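Local atomic coordinates of agarase (Pseudoalteromonas fuliginea, PDB entry 6XJ9), a protein that probably hydrolyses glycosidic linkages in the seaweed polysaccharide agarose, acting as a family 50 glycoside hydrolase of a marine bacterium. Residues 47-52 / 66-71; 61-66 / 190-195; 93-98 / 121-126; 101-106 / 197-202. All coordinates share one frame; numbering follows the deposited sequence.

Contact 1. Residues 47-52 / 66-71; sequences SNSAIV and KKNSYA
S49 and N68 are turned the same way at their first torsion, OG and CG each lying opposite the carbonyl carbon (chi1 -57° and -53°), and this brings hydroxyl and carboxamide together. The second torsion of N68, -83°, then presents a flat face of the amide to the serine. S49 OG sits above that face, 3.4 Å from N68 CG, with CB of the serine over the same face, so they meet by packing and not by an in-plane polar bond. The amide nitrogen of N68 is used elsewhere, giving its hydrogen to the carbonyl of Q64 and tying down the turn that leads into strand 70-75. S49 itself has left-handed backbone angles and separates strand 45-48, which pairs with 70-75, from strand 50-55, which pairs with 58-63. The chain changes partners here at one edge of the β-sandwich-like fold of the carbohydrate-binding-module-like domain. At the switch, A71 meets two successive carbonyls: its CA makes a CH···O contact with N48 O at 3.1 Å, and its CB lies 3.3 Å from S49 O. The A71 methyl also packs on F63. The break is braced from within by S47, whose OG donates to A50 O at 2.8 Å in the carbonyl plane. The Y70 side chain packs on S191 and Q193 of strand 185-193.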
loop_
_atom_site.group_PDB
_atom_site.type_symbol
_atom_site.label_atom_id
_atom_site.label_comp_id
_atom_site.label_asym_id
_atom_site.label_seq_id
_atom_site.Cartn_x
_atom_site.Cartn_y
_atom_site.Cartn_z
ATOM N N SER A 47 22.798 26.374 -6.201
ATOM C CA SER A 47 21.965 25.295 -6.710
ATOM C C SER A 47 22.501 24.785 -8.046
ATOM O O SER A 47 23.281 25.465 -8.713
ATOM C CB SER A 47 20.525 25.712 -6.793
ATOM O OG SER A 47 20.350 26.720 -7.774
ATOM N N ASN A 48 22.084 23.565 -8.407
ATOM C CA ASN A 48 22.544 22.876 -9.597
ATOM C C ASN A 48 21.353 22.099 -10.146
ATOM O O ASN A 48 20.901 21.141 -9.511
ATOM C CB ASN A 48 23.713 21.929 -9.288
ATOM C CG ASN A 48 24.891 22.594 -8.601
ATOM O OD1 ASN A 48 25.898 22.898 -9.239
ATOM N ND2 ASN A 48 24.782 22.825 -7.299
ATOM N N SER A 49 20.815 22.553 -11.288
ATOM C CA SER A 49 19.597 21.990 -11.850
ATOM C C SER A 49 18.493 21.972 -10.790
ATOM O O SER A 49 17.749 20.994 -10.668
ATOM C CB SER A 49 19.849 20.601 -12.393
ATOM O OG SER A 49 20.887 20.620 -13.362
ATOM N N ALA A 50 18.412 23.049 -10.004
ATOM C CA ALA A 50 17.432 23.140 -8.931
ATOM C C ALA A 50 17.062 24.603 -8.712
ATOM O O ALA A 50 17.938 25.456 -8.604
ATOM C CB ALA A 50 17.973 22.509 -7.667
ATOM N N ILE A 51 15.757 24.877 -8.660
ATOM C CA ILE A 51 15.263 26.214 -8.384
ATOM C C ILE A 51 14.964 26.310 -6.891
ATOM O O ILE A 51 14.139 25.555 -6.378
ATOM C CB ILE A 51 14.023 26.519 -9.250
ATOM C CG1 ILE A 51 14.343 26.390 -10.742
ATOM C CG2 ILE A 51 13.462 27.896 -8.917
ATOM C CD1 ILE A 51 13.139 26.504 -11.644
ATOM N N VAL A 52 15.653 27.241 -6.214
ATOM C CA VAL A 52 15.478 27.487 -4.789
ATOM C C VAL A 52 14.815 28.850 -4.594
ATOM O O VAL A 52 15.319 29.863 -5.077
ATOM C CB VAL A 52 16.814 27.426 -4.021
ATOM C CG1 VAL A 52 16.593 27.553 -2.519
ATOM C CG2 VAL A 52 17.599 26.160 -4.342
ATOM N N LYS A 66 13.906 15.352 -13.473
ATOM C CA LYS A 66 13.395 14.673 -14.654
ATOM C C LYS A 66 14.391 14.803 -15.803
ATOM O O LYS A 66 14.674 13.825 -16.486
ATOM C CB LYS A 66 12.021 15.199 -15.084
ATOM C CG LYS A 66 11.312 14.368 -16.153
ATOM C CD LYS A 66 9.911 14.860 -16.446
ATOM C CE LYS A 66 9.036 13.872 -17.192
ATOM N NZ LYS A 66 9.486 13.682 -18.591
ATOM N N LYS A 67 14.897 16.019 -16.020
ATOM C CA LYS A 67 15.728 16.334 -17.173
ATOM C C LYS A 67 17.208 16.155 -16.827
ATOM O O LYS A 67 18.036 15.952 -17.710
ATOM C CB LYS A 67 15.408 17.756 -17.663
ATOM C CG LYS A 67 16.357 18.339 -18.710
ATOM C CD LYS A 67 16.310 17.678 -20.095
ATOM C CE LYS A 67 16.916 18.558 -21.173
ATOM N NZ LYS A 67 17.001 17.875 -22.491
ATOM N N ASN A 68 17.540 16.226 -15.534
ATOM C CA ASN A 68 18.933 16.246 -15.121
ATOM C C ASN A 68 19.154 15.140 -14.098
ATOM O O ASN A 68 18.447 15.092 -13.095
ATOM C CB ASN A 68 19.311 17.602 -14.524
ATOM C CG ASN A 68 18.977 18.761 -15.440
ATOM O OD1 ASN A 68 19.751 19.086 -16.336
ATOM N ND2 ASN A 68 17.825 19.373 -15.239
ATOM N N SER A 69 20.135 14.271 -14.368
ATOM C CA SER A 69 20.361 13.056 -13.599
ATOM C C SER A 69 21.040 13.393 -12.276
ATOM O O SER A 69 21.075 12.562 -11.373
ATOM C CB SER A 69 21.155 12.040 -14.378
ATOM O OG SER A 69 22.390 12.598 -14.821
ATOM N N TYR A 70 21.599 14.603 -12.194
ATOM C CA TYR A 70 22.106 15.145 -10.945
ATOM C C TYR A 70 21.527 16.545 -10.744
ATOM O O TYR A 70 21.664 17.398 -11.616
ATOM C CB TYR A 70 23.640 15.178 -10.928
ATOM C CG TYR A 70 24.223 15.750 -9.658
ATOM C CD1 TYR A 70 24.486 14.930 -8.571
ATOM C CD2 TYR A 70 24.476 17.109 -9.527
ATOM C CE1 TYR A 70 24.990 15.440 -7.385
ATOM C CE2 TYR A 70 24.984 17.640 -8.346
ATOM C CZ TYR A 70 25.244 16.798 -7.274
ATOM O OH TYR A 70 25.765 17.294 -6.118
ATOM N N ALA A 71 20.855 16.755 -9.607
ATOM C CA ALA A 71 20.405 18.071 -9.172
ATOM C C ALA A 71 20.777 18.246 -7.702
ATOM O O ALA A 71 20.846 17.258 -6.971
ATOM C CB ALA A 71 18.918 18.208 -9.369
#

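Contact 2. Residues 61-66 / 190-195; sequences VQFQSK and ISVQST
S65 and T195 face each other where two segments run almost in the same direction, 16° apart, with CA atoms 6.2 Å from each other and no strand pairing between them. Strand 58-63 and strand 185-193 lie in opposite layers of the β-sandwich-like fold, and this is core packing between the layers. F63 carries it. Its first torsion of -63° swings the ring toward strand 185-193, where V192 CG2 stands 3.5 Å from the ring centroid in a CH-π contact almost on the normal. V61 CG1 covers the opposite face nearer the rim, so the ring is held between two valines. The second V192 methyl, CG1, goes to S65, 3.6 Å from its CB. Beyond the strands the packing turns polar. S65 OG and T195 OG1 both hydrogen-bond to the backbone carbonyl of H197, so one acceptor is shared by both hydroxyls, just past the ends of the strands. A water accepts from T195 N at 2.7 Å and lies within bonding distance of S65 O. R650, from far along the chain, binds the carbonyl of T195. Back at the F63 ring, I190 O lies at the edge, 3.8 Å from CE1.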
loop_
_atom_site.group_PDB
_atom_site.type_symbol
_atom_site.label_atom_id
_atom_site.label_comp_id
_atom_site.label_asym_id
_atom_site.label_seq_id
_atom_site.Cartn_x
_atom_site.Cartn_y
_atom_site.Cartn_z
ATOM N N VAL A 61 12.831 23.853 -2.635
ATOM C CA VAL A 61 13.793 23.425 -3.633
ATOM C C VAL A 61 13.037 22.543 -4.620
ATOM O O VAL A 61 12.470 21.529 -4.208
ATOM C CB VAL A 61 14.950 22.655 -2.966
ATOM C CG1 VAL A 61 16.013 22.240 -3.973
ATOM C CG2 VAL A 61 15.575 23.419 -1.802
ATOM N N GLN A 62 12.976 22.975 -5.887
ATOM C CA GLN A 62 12.431 22.164 -6.973
ATOM C C GLN A 62 13.580 21.613 -7.810
ATOM O O GLN A 62 14.138 22.317 -8.649
ATOM C CB GLN A 62 11.465 22.979 -7.832
ATOM C CG GLN A 62 10.089 23.134 -7.201
ATOM C CD GLN A 62 9.383 24.397 -7.627
ATOM O OE1 GLN A 62 9.728 25.017 -8.631
ATOM N NE2 GLN A 62 8.384 24.792 -6.854
ATOM N N PHE A 63 13.947 20.356 -7.534
ATOM C CA PHE A 63 15.016 19.672 -8.241
ATOM C C PHE A 63 14.531 19.340 -9.647
ATOM O O PHE A 63 13.475 18.743 -9.813
ATOM C CB PHE A 63 15.399 18.365 -7.534
ATOM C CG PHE A 63 15.956 18.505 -6.138
ATOM C CD1 PHE A 63 17.308 18.756 -5.935
ATOM C CD2 PHE A 63 15.135 18.360 -5.029
ATOM C CE1 PHE A 63 17.821 18.879 -4.648
ATOM C CE2 PHE A 63 15.645 18.483 -3.745
ATOM C CZ PHE A 63 16.989 18.738 -3.555
ATOM N N GLN A 64 15.303 19.743 -10.658
ATOM C CA GLN A 64 14.888 19.513 -12.032
ATOM C C GLN A 64 15.426 18.148 -12.454
ATOM O O GLN A 64 16.189 18.036 -13.409
ATOM C CB GLN A 64 15.345 20.669 -12.930
ATOM C CG GLN A 64 14.839 22.037 -12.475
ATOM C CD GLN A 64 15.430 23.168 -13.283
ATOM O OE1 GLN A 64 16.634 23.231 -13.531
ATOM N NE2 GLN A 64 14.572 24.085 -13.705
ATOM N N SER A 65 14.987 17.114 -11.723
ATOM C CA SER A 65 15.590 15.792 -11.745
ATOM C C SER A 65 15.019 14.924 -12.867
ATOM O O SER A 65 15.594 13.883 -13.185
ATOM C CB SER A 65 15.472 15.126 -10.388
ATOM O OG SER A 65 14.159 15.273 -9.868
ATOM N N LYS A 66 13.906 15.352 -13.473
ATOM C CA LYS A 66 13.395 14.673 -14.654
ATOM C C LYS A 66 14.391 14.803 -15.803
ATOM O O LYS A 66 14.674 13.825 -16.486
ATOM C CB LYS A 66 12.021 15.199 -15.084
ATOM C CG LYS A 66 11.312 14.368 -16.153
ATOM C CD LYS A 66 9.911 14.860 -16.446
ATOM C CE LYS A 66 9.036 13.872 -17.192
ATOM N NZ LYS A 66 9.486 13.682 -18.591
ATOM N N ILE A 190 22.985 18.551 -0.638
ATOM C CA ILE A 190 21.799 17.713 -0.709
ATOM C C ILE A 190 21.478 17.516 -2.186
ATOM O O ILE A 190 21.178 18.495 -2.864
ATOM C CB ILE A 190 20.608 18.359 0.041
ATOM C CG1 ILE A 190 20.894 18.598 1.530
ATOM C CG2 ILE A 190 19.314 17.572 -0.177
ATOM C CD1 ILE A 190 21.113 17.338 2.347
ATOM N N SER A 191 21.534 16.257 -2.670
ATOM C CA SER A 191 21.320 15.979 -4.086
ATOM C C SER A 191 20.212 14.950 -4.327
ATOM O O SER A 191 19.868 14.160 -3.444
ATOM C CB SER A 191 22.601 15.589 -4.799
ATOM O OG SER A 191 23.129 14.370 -4.293
ATOM N N VAL A 192 19.661 14.997 -5.548
ATOM C CA VAL A 192 18.746 14.003 -6.091
ATOM C C VAL A 192 19.413 13.391 -7.323
ATOM O O VAL A 192 19.997 14.119 -8.126
ATOM C CB VAL A 192 17.384 14.653 -6.394
ATOM C CG1 VAL A 192 16.463 13.754 -7.206
ATOM C CG2 VAL A 192 16.695 15.109 -5.110
ATOM N N GLN A 193 19.361 12.052 -7.441
ATOM C CA GLN A 193 20.216 11.332 -8.374
ATOM C C GLN A 193 19.414 10.279 -9.135
ATOM O O GLN A 193 18.690 9.485 -8.533
ATOM C CB GLN A 193 21.407 10.709 -7.639
ATOM C CG GLN A 193 22.350 11.749 -7.043
ATOM C CD GLN A 193 23.539 11.151 -6.330
ATOM O OE1 GLN A 193 23.909 9.996 -6.543
ATOM N NE2 GLN A 193 24.134 11.941 -5.452
ATOM N N SER A 194 19.560 10.305 -10.464
ATOM C CA SER A 194 18.936 9.362 -11.388
ATOM C C SER A 194 17.518 8.997 -10.958
ATOM O O SER A 194 17.262 7.856 -10.569
ATOM C CB SER A 194 19.778 8.120 -11.548
ATOM O OG SER A 194 21.092 8.464 -11.935
ATOM N N THR A 195 16.604 9.968 -11.032
ATOM C CA THR A 195 15.198 9.675 -10.819
ATOM C C THR A 195 14.521 9.549 -12.183
ATOM O O THR A 195 15.162 9.750 -13.217
ATOM C CB THR A 195 14.505 10.753 -9.971
ATOM O OG1 THR A 195 14.563 11.997 -10.667
ATOM C CG2 THR A 195 15.123 10.931 -8.600
HETATM O O HOH W 1 17.407 12.353 -12.022
#

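Contact 3. Residues 93-98 / 121-126; sequences FELANP and VNVPVG
This is a partly buried backbone and side-chain junction between the layers of the β-sandwich-like fold: it joins N97, closing strand 89-97 in one layer, to G126, on the connection from strand 116-123 in the other layer to 128-134. The strands do not pair: their axes come no nearer than 8.5 Å and run at 54° to each other. The two residues form an antiparallel hydrogen-bonded pair, N97 N to G126 O at 2.8 Å and G126 N to N97 O at 3.0 Å, both nearly straight. G126 has backbone angles at which a side chain would collide with the carbonyl oxygen of V125. The N97 side chain, with CG opposite its own backbone N (chi1 168°), reaches back across the turn. Its ND2 donates to V123 O at 3.1 Å, close to the amide plane though tilted from that of the carbonyl, and also serves H101 O. OD1 accepts from G99 N. With the amide gone, as in an alanine here, V123 O and H101 O would probably lose a common donor and G99 N its acceptor, so that the turn after P98 could shift. N97 CB rests 3.9 Å from V123 CG1, while L95 CD1 meets V123 CG2 more loosely. P98 packs against D167 of the second subunit. N97 OD1, accepting from the N two residues on, makes an Asx turn, here closing a β-strand.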
loop_
_atom_site.group_PDB
_atom_site.type_symbol
_atom_site.label_atom_id
_atom_site.label_comp_id
_atom_site.label_asym_id
_atom_site.label_seq_id
_atom_site.Cartn_x
_atom_site.Cartn_y
_atom_site.Cartn_z
ATOM N N PHE A 93 18.497 18.135 9.883
ATOM C CA PHE A 93 17.740 18.875 8.886
ATOM C C PHE A 93 16.249 18.707 9.155
ATOM O O PHE A 93 15.763 17.589 9.316
ATOM C CB PHE A 93 18.058 18.360 7.478
ATOM C CG PHE A 93 19.504 18.439 7.053
ATOM C CD1 PHE A 93 20.445 17.545 7.544
ATOM C CD2 PHE A 93 19.928 19.399 6.144
ATOM C CE1 PHE A 93 21.773 17.610 7.143
ATOM C CE2 PHE A 93 21.258 19.464 5.745
ATOM C CZ PHE A 93 22.179 18.570 6.244
ATOM N N GLU A 94 15.520 19.825 9.186
ATOM C CA GLU A 94 14.072 19.771 9.285
ATOM C C GLU A 94 13.480 19.946 7.889
ATOM O O GLU A 94 13.622 21.014 7.287
ATOM C CB GLU A 94 13.558 20.829 10.257
ATOM C CG GLU A 94 13.446 20.323 11.677
ATOM C CD GLU A 94 12.682 21.277 12.577
ATOM O OE1 GLU A 94 13.228 22.361 12.876
ATOM O OE2 GLU A 94 11.535 20.947 12.945
ATOM N N LEU A 95 12.837 18.878 7.390
ATOM C CA LEU A 95 12.530 18.732 5.974
ATOM C C LEU A 95 11.084 18.297 5.780
ATOM O O LEU A 95 10.608 17.389 6.450
ATOM C CB LEU A 95 13.469 17.696 5.336
ATOM C CG LEU A 95 14.970 17.978 5.438
ATOM C CD1 LEU A 95 15.789 16.786 4.959
ATOM C CD2 LEU A 95 15.358 19.239 4.674
ATOM N N ALA A 96 10.417 18.940 4.820
ATOM C CA ALA A 96 9.129 18.493 4.318
ATOM C C ALA A 96 9.250 18.213 2.823
ATOM O O ALA A 96 10.264 18.532 2.212
ATOM C CB ALA A 96 8.076 19.536 4.599
ATOM N N ASN A 97 8.203 17.624 2.240
ATOM C CA ASN A 97 8.209 17.337 0.817
ATOM C C ASN A 97 6.836 17.684 0.247
ATOM O O ASN A 97 5.893 16.909 0.374
ATOM C CB ASN A 97 8.672 15.899 0.559
ATOM C CG ASN A 97 8.438 15.417 -0.856
ATOM O OD1 ASN A 97 8.080 16.195 -1.733
ATOM N ND2 ASN A 97 8.633 14.131 -1.081
ATOM N N PRO A 98 6.679 18.870 -0.382
ATOM C CA PRO A 98 5.404 19.255 -0.986
ATOM C C PRO A 98 5.166 18.695 -2.389
ATOM O O PRO A 98 4.188 19.063 -3.029
ATOM C CB PRO A 98 5.497 20.792 -1.020
ATOM C CG PRO A 98 6.986 21.087 -1.147
ATOM C CD PRO A 98 7.699 19.931 -0.475
ATOM N N VAL A 121 18.729 9.313 2.685
ATOM C CA VAL A 121 17.485 9.003 3.372
ATOM C C VAL A 121 16.311 9.304 2.443
ATOM O O VAL A 121 16.431 10.119 1.530
ATOM C CB VAL A 121 17.370 9.756 4.714
ATOM C CG1 VAL A 121 17.095 11.241 4.521
ATOM C CG2 VAL A 121 16.312 9.141 5.617
ATOM N N ASN A 122 15.173 8.643 2.685
ATOM C CA ASN A 122 13.954 8.977 1.974
ATOM C C ASN A 122 13.173 10.019 2.775
ATOM O O ASN A 122 13.040 9.879 3.982
ATOM C CB ASN A 122 13.110 7.737 1.661
ATOM C CG ASN A 122 11.874 8.075 0.846
ATOM O OD1 ASN A 122 10.893 8.589 1.378
ATOM N ND2 ASN A 122 11.905 7.790 -0.445
ATOM N N VAL A 123 12.667 11.049 2.079
ATOM C CA VAL A 123 11.771 12.058 2.631
ATOM C C VAL A 123 10.393 11.858 2.007
ATOM O O VAL A 123 10.152 12.307 0.886
ATOM C CB VAL A 123 12.260 13.502 2.376
ATOM C CG1 VAL A 123 11.353 14.547 3.021
ATOM C CG2 VAL A 123 13.713 13.722 2.762
ATOM N N PRO A 124 9.441 11.239 2.748
ATOM C CA PRO A 124 8.077 11.029 2.267
ATOM C C PRO A 124 7.390 12.349 1.918
ATOM O O PRO A 124 7.740 13.394 2.452
ATOM C CB PRO A 124 7.334 10.419 3.469
ATOM C CG PRO A 124 8.422 9.891 4.384
ATOM C CD PRO A 124 9.649 10.736 4.115
ATOM N N VAL A 125 6.425 12.270 0.995
ATOM C CA VAL A 125 5.494 13.340 0.693
ATOM C C VAL A 125 4.785 13.709 1.998
ATOM O O VAL A 125 4.278 12.834 2.692
ATOM C CB VAL A 125 4.503 12.857 -0.388
ATOM C CG1 VAL A 125 3.237 13.697 -0.477
ATOM C CG2 VAL A 125 5.179 12.743 -1.752
ATOM N N GLY A 126 4.777 15.004 2.335
ATOM C CA GLY A 126 4.134 15.427 3.570
ATOM C C GLY A 126 4.957 16.472 4.320
ATOM O O GLY A 126 5.887 17.058 3.759
#

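Contact 4. Residues 101-106 / 197-202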
loop_
_atom_site.group_PDB
_atom_site.type_symbol
_atom_site.label_atom_id
_atom_site.label_comp_id
_atom_site.label_asym_id
_atom_site.label_seq_id
_atom_site.Cartn_x
_atom_site.Cartn_y
_atom_site.Cartn_z
ATOM N N HIS A 101 5.984 12.864 -5.307
ATOM C CA HIS A 101 6.756 11.646 -5.115
ATOM C C HIS A 101 7.654 11.808 -3.897
ATOM O O HIS A 101 8.080 12.917 -3.599
ATOM C CB HIS A 101 7.615 11.337 -6.351
ATOM C CG HIS A 101 6.816 11.124 -7.588
ATOM N ND1 HIS A 101 6.617 12.127 -8.524
ATOM C CD2 HIS A 101 6.153 10.040 -8.036
ATOM C CE1 HIS A 101 5.860 11.670 -9.495
ATOM N NE2 HIS A 101 5.568 10.388 -9.220
ATOM N N SER A 102 7.923 10.693 -3.209
ATOM C CA SER A 102 8.938 10.630 -2.170
ATOM C C SER A 102 10.302 10.923 -2.796
ATOM O O SER A 102 10.484 10.717 -3.998
ATOM C CB SER A 102 8.916 9.296 -1.479
ATOM O OG SER A 102 9.584 8.296 -2.248
ATOM N N VAL A 103 11.231 11.455 -1.992
ATOM C CA VAL A 103 12.541 11.814 -2.510
ATOM C C VAL A 103 13.608 11.170 -1.636
ATOM O O VAL A 103 13.645 11.401 -0.427
ATOM C CB VAL A 103 12.759 13.336 -2.661
ATOM C CG1 VAL A 103 12.665 14.080 -1.333
ATOM C CG2 VAL A 103 14.094 13.639 -3.337
ATOM N N GLN A 104 14.459 10.363 -2.280
ATOM C CA GLN A 104 15.704 9.912 -1.694
ATOM C C GLN A 104 16.742 11.001 -1.921
ATOM O O GLN A 104 17.185 11.209 -3.051
ATOM C CB GLN A 104 16.175 8.592 -2.320
ATOM C CG GLN A 104 17.505 8.112 -1.760
ATOM C CD GLN A 104 17.915 6.753 -2.270
ATOM O OE1 GLN A 104 17.285 6.177 -3.150
ATOM N NE2 GLN A 104 18.990 6.227 -1.716
ATOM N N ILE A 105 17.121 11.683 -0.833
ATOM C CA ILE A 105 18.184 12.677 -0.900
ATOM C C ILE A 105 19.514 12.005 -0.563
ATOM O O ILE A 105 19.572 11.049 0.207
ATOM C CB ILE A 105 17.904 13.890 0.013
ATOM C CG1 ILE A 105 17.654 13.462 1.464
ATOM C CG2 ILE A 105 16.755 14.722 -0.529
ATOM C CD1 ILE A 105 17.492 14.608 2.436
ATOM N N TYR A 106 20.572 12.506 -1.194
ATOM C CA TYR A 106 21.927 12.135 -0.846
ATOM C C TYR A 106 22.531 13.326 -0.116
ATOM O O TYR A 106 22.395 14.463 -0.572
ATOM C CB TYR A 106 22.702 11.766 -2.114
ATOM C CG TYR A 106 22.251 10.466 -2.735
ATOM C CD1 TYR A 106 21.125 10.416 -3.545
ATOM C CD2 TYR A 106 22.948 9.287 -2.508
ATOM C CE1 TYR A 106 20.696 9.220 -4.109
ATOM C CE2 TYR A 106 22.542 8.086 -3.076
ATOM C CZ TYR A 106 21.400 8.053 -3.868
ATOM O OH TYR A 106 20.982 6.873 -4.430
ATOM N N HIS A 197 11.447 11.203 -12.103
ATOM C CA HIS A 197 10.546 12.318 -11.835
ATOM C C HIS A 197 11.301 13.506 -11.241
ATOM O O HIS A 197 12.325 13.329 -10.577
ATOM C CB HIS A 197 9.445 11.898 -10.841
ATOM C CG HIS A 197 8.648 10.706 -11.255
ATOM N ND1 HIS A 197 8.040 10.616 -12.485
ATOM C CD2 HIS A 197 8.354 9.557 -10.604
ATOM C CE1 HIS A 197 7.404 9.464 -12.586
ATOM N NE2 HIS A 197 7.584 8.792 -11.441
ATOM N N ASP A 198 10.760 14.712 -11.470
ATOM C CA ASP A 198 11.101 15.892 -10.684
ATOM C C ASP A 198 10.744 15.630 -9.219
ATOM O O ASP A 198 9.702 15.043 -8.919
ATOM C CB ASP A 198 10.370 17.159 -11.170
ATOM C CG ASP A 198 10.886 17.761 -12.470
ATOM O OD1 ASP A 198 12.066 17.533 -12.821
ATOM O OD2 ASP A 198 10.107 18.466 -13.126
ATOM N N LYS A 199 11.639 16.051 -8.310
ATOM C CA LYS A 199 11.432 15.913 -6.877
ATOM C C LYS A 199 11.475 17.303 -6.248
ATOM O O LYS A 199 11.994 18.235 -6.858
ATOM C CB LYS A 199 12.495 15.000 -6.260
ATOM C CG LYS A 199 12.727 13.686 -7.000
ATOM C CD LYS A 199 11.467 12.870 -7.165
ATOM C CE LYS A 199 11.347 11.747 -6.166
ATOM N NZ LYS A 199 12.212 10.586 -6.482
ATOM N N GLU A 200 10.900 17.422 -5.044
ATOM C CA GLU A 200 10.848 18.685 -4.327
ATOM C C GLU A 200 11.242 18.471 -2.869
ATOM O O GLU A 200 11.112 17.371 -2.325
ATOM C CB GLU A 200 9.429 19.239 -4.316
ATOM C CG GLU A 200 8.991 19.856 -5.633
ATOM C CD GLU A 200 7.660 20.579 -5.500
ATOM O OE1 GLU A 200 6.799 20.398 -6.376
ATOM O OE2 GLU A 200 7.489 21.318 -4.513
ATOM N N LEU A 201 11.677 19.554 -2.227
ATOM C CA LEU A 201 12.080 19.471 -0.835
ATOM C C LEU A 201 11.916 20.844 -0.197
ATOM O O LEU A 201 12.218 21.866 -0.818
ATOM C CB LEU A 201 13.533 18.990 -0.781
ATOM C CG LEU A 201 14.092 18.671 0.603
ATOM C CD1 LEU A 201 13.523 17.364 1.143
ATOM C CD2 LEU A 201 15.604 18.610 0.547
ATOM N N ALA A 202 11.410 20.838 1.041
ATOM C CA ALA A 202 11.297 22.050 1.839
ATOM C C ALA A 202 12.240 21.951 3.035
ATOM O O ALA A 202 12.185 20.996 3.799
ATOM C CB ALA A 202 9.857 22.251 2.264
HETATM O O HOH W 2 9.321 15.377 -4.234
HETATM O O HOH W 3 14.735 10.421 -5.270
#
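At the end of the β-sandwich-like fold, where its two layers meet the rest of the enzyme, H101 and H197 stack ring on ring. The centroids lie 3.8 Å apart with the planes at 10°, an offset stack in which H197 CD2 sits over the centre of the H101 ring and H101 NE2 over the rim of H197. H197 CB adds a CH-π contact to the same face of H101. D698 of helix 689-704 is the main polar partner of H197, so the stack joins H101 to a group fixed from beyond the fold. Replacing H101 by an alanine would probably leave one face of the H197 ring without its stacking partner, with D698 as its main remaining hold. Inward, K199 slides past V103, its CB 3.6 Å from V103 CG2, and goes on to a salt bridge with E647, though the modelled path of the lysine end is doubtful. A water near that end accepts from Q104 N at 3.0 Å. A second water accepts from E200 N at 2.7 Å and lies within bonding distance of H101 O. Deeper still, L201 CD1 meets V103 CG1, and L201 CD2 lies 4.2 Å from I105 CG2. Strands 103-106 and 199-202 cross at -69°, a steep face-to-face passage of strands from the two layers of a sandwich, filled by branched aliphatic side chains.

Overall arrangement
From the N terminus, contact 1 closes a short loop in which strand 50-55 hairpins back as 58-63. Contact 2 opens within that loop, crossing it and sharing K66, and closes only at 190-195. Contact 3 begins and ends inside this long span; it touches contact 2 where F93 packs on I190. Contact 4 opens between the segments of contact 3 and closes after contact 2, so it crosses both. Contacts 1 and 3 follow one another in series, their centres about 17 Å apart. Together they bind the layers: contact 1 at one edge, contact 2 through the core, contacts 3 and 4 at the end, with D198 bonding back to K66.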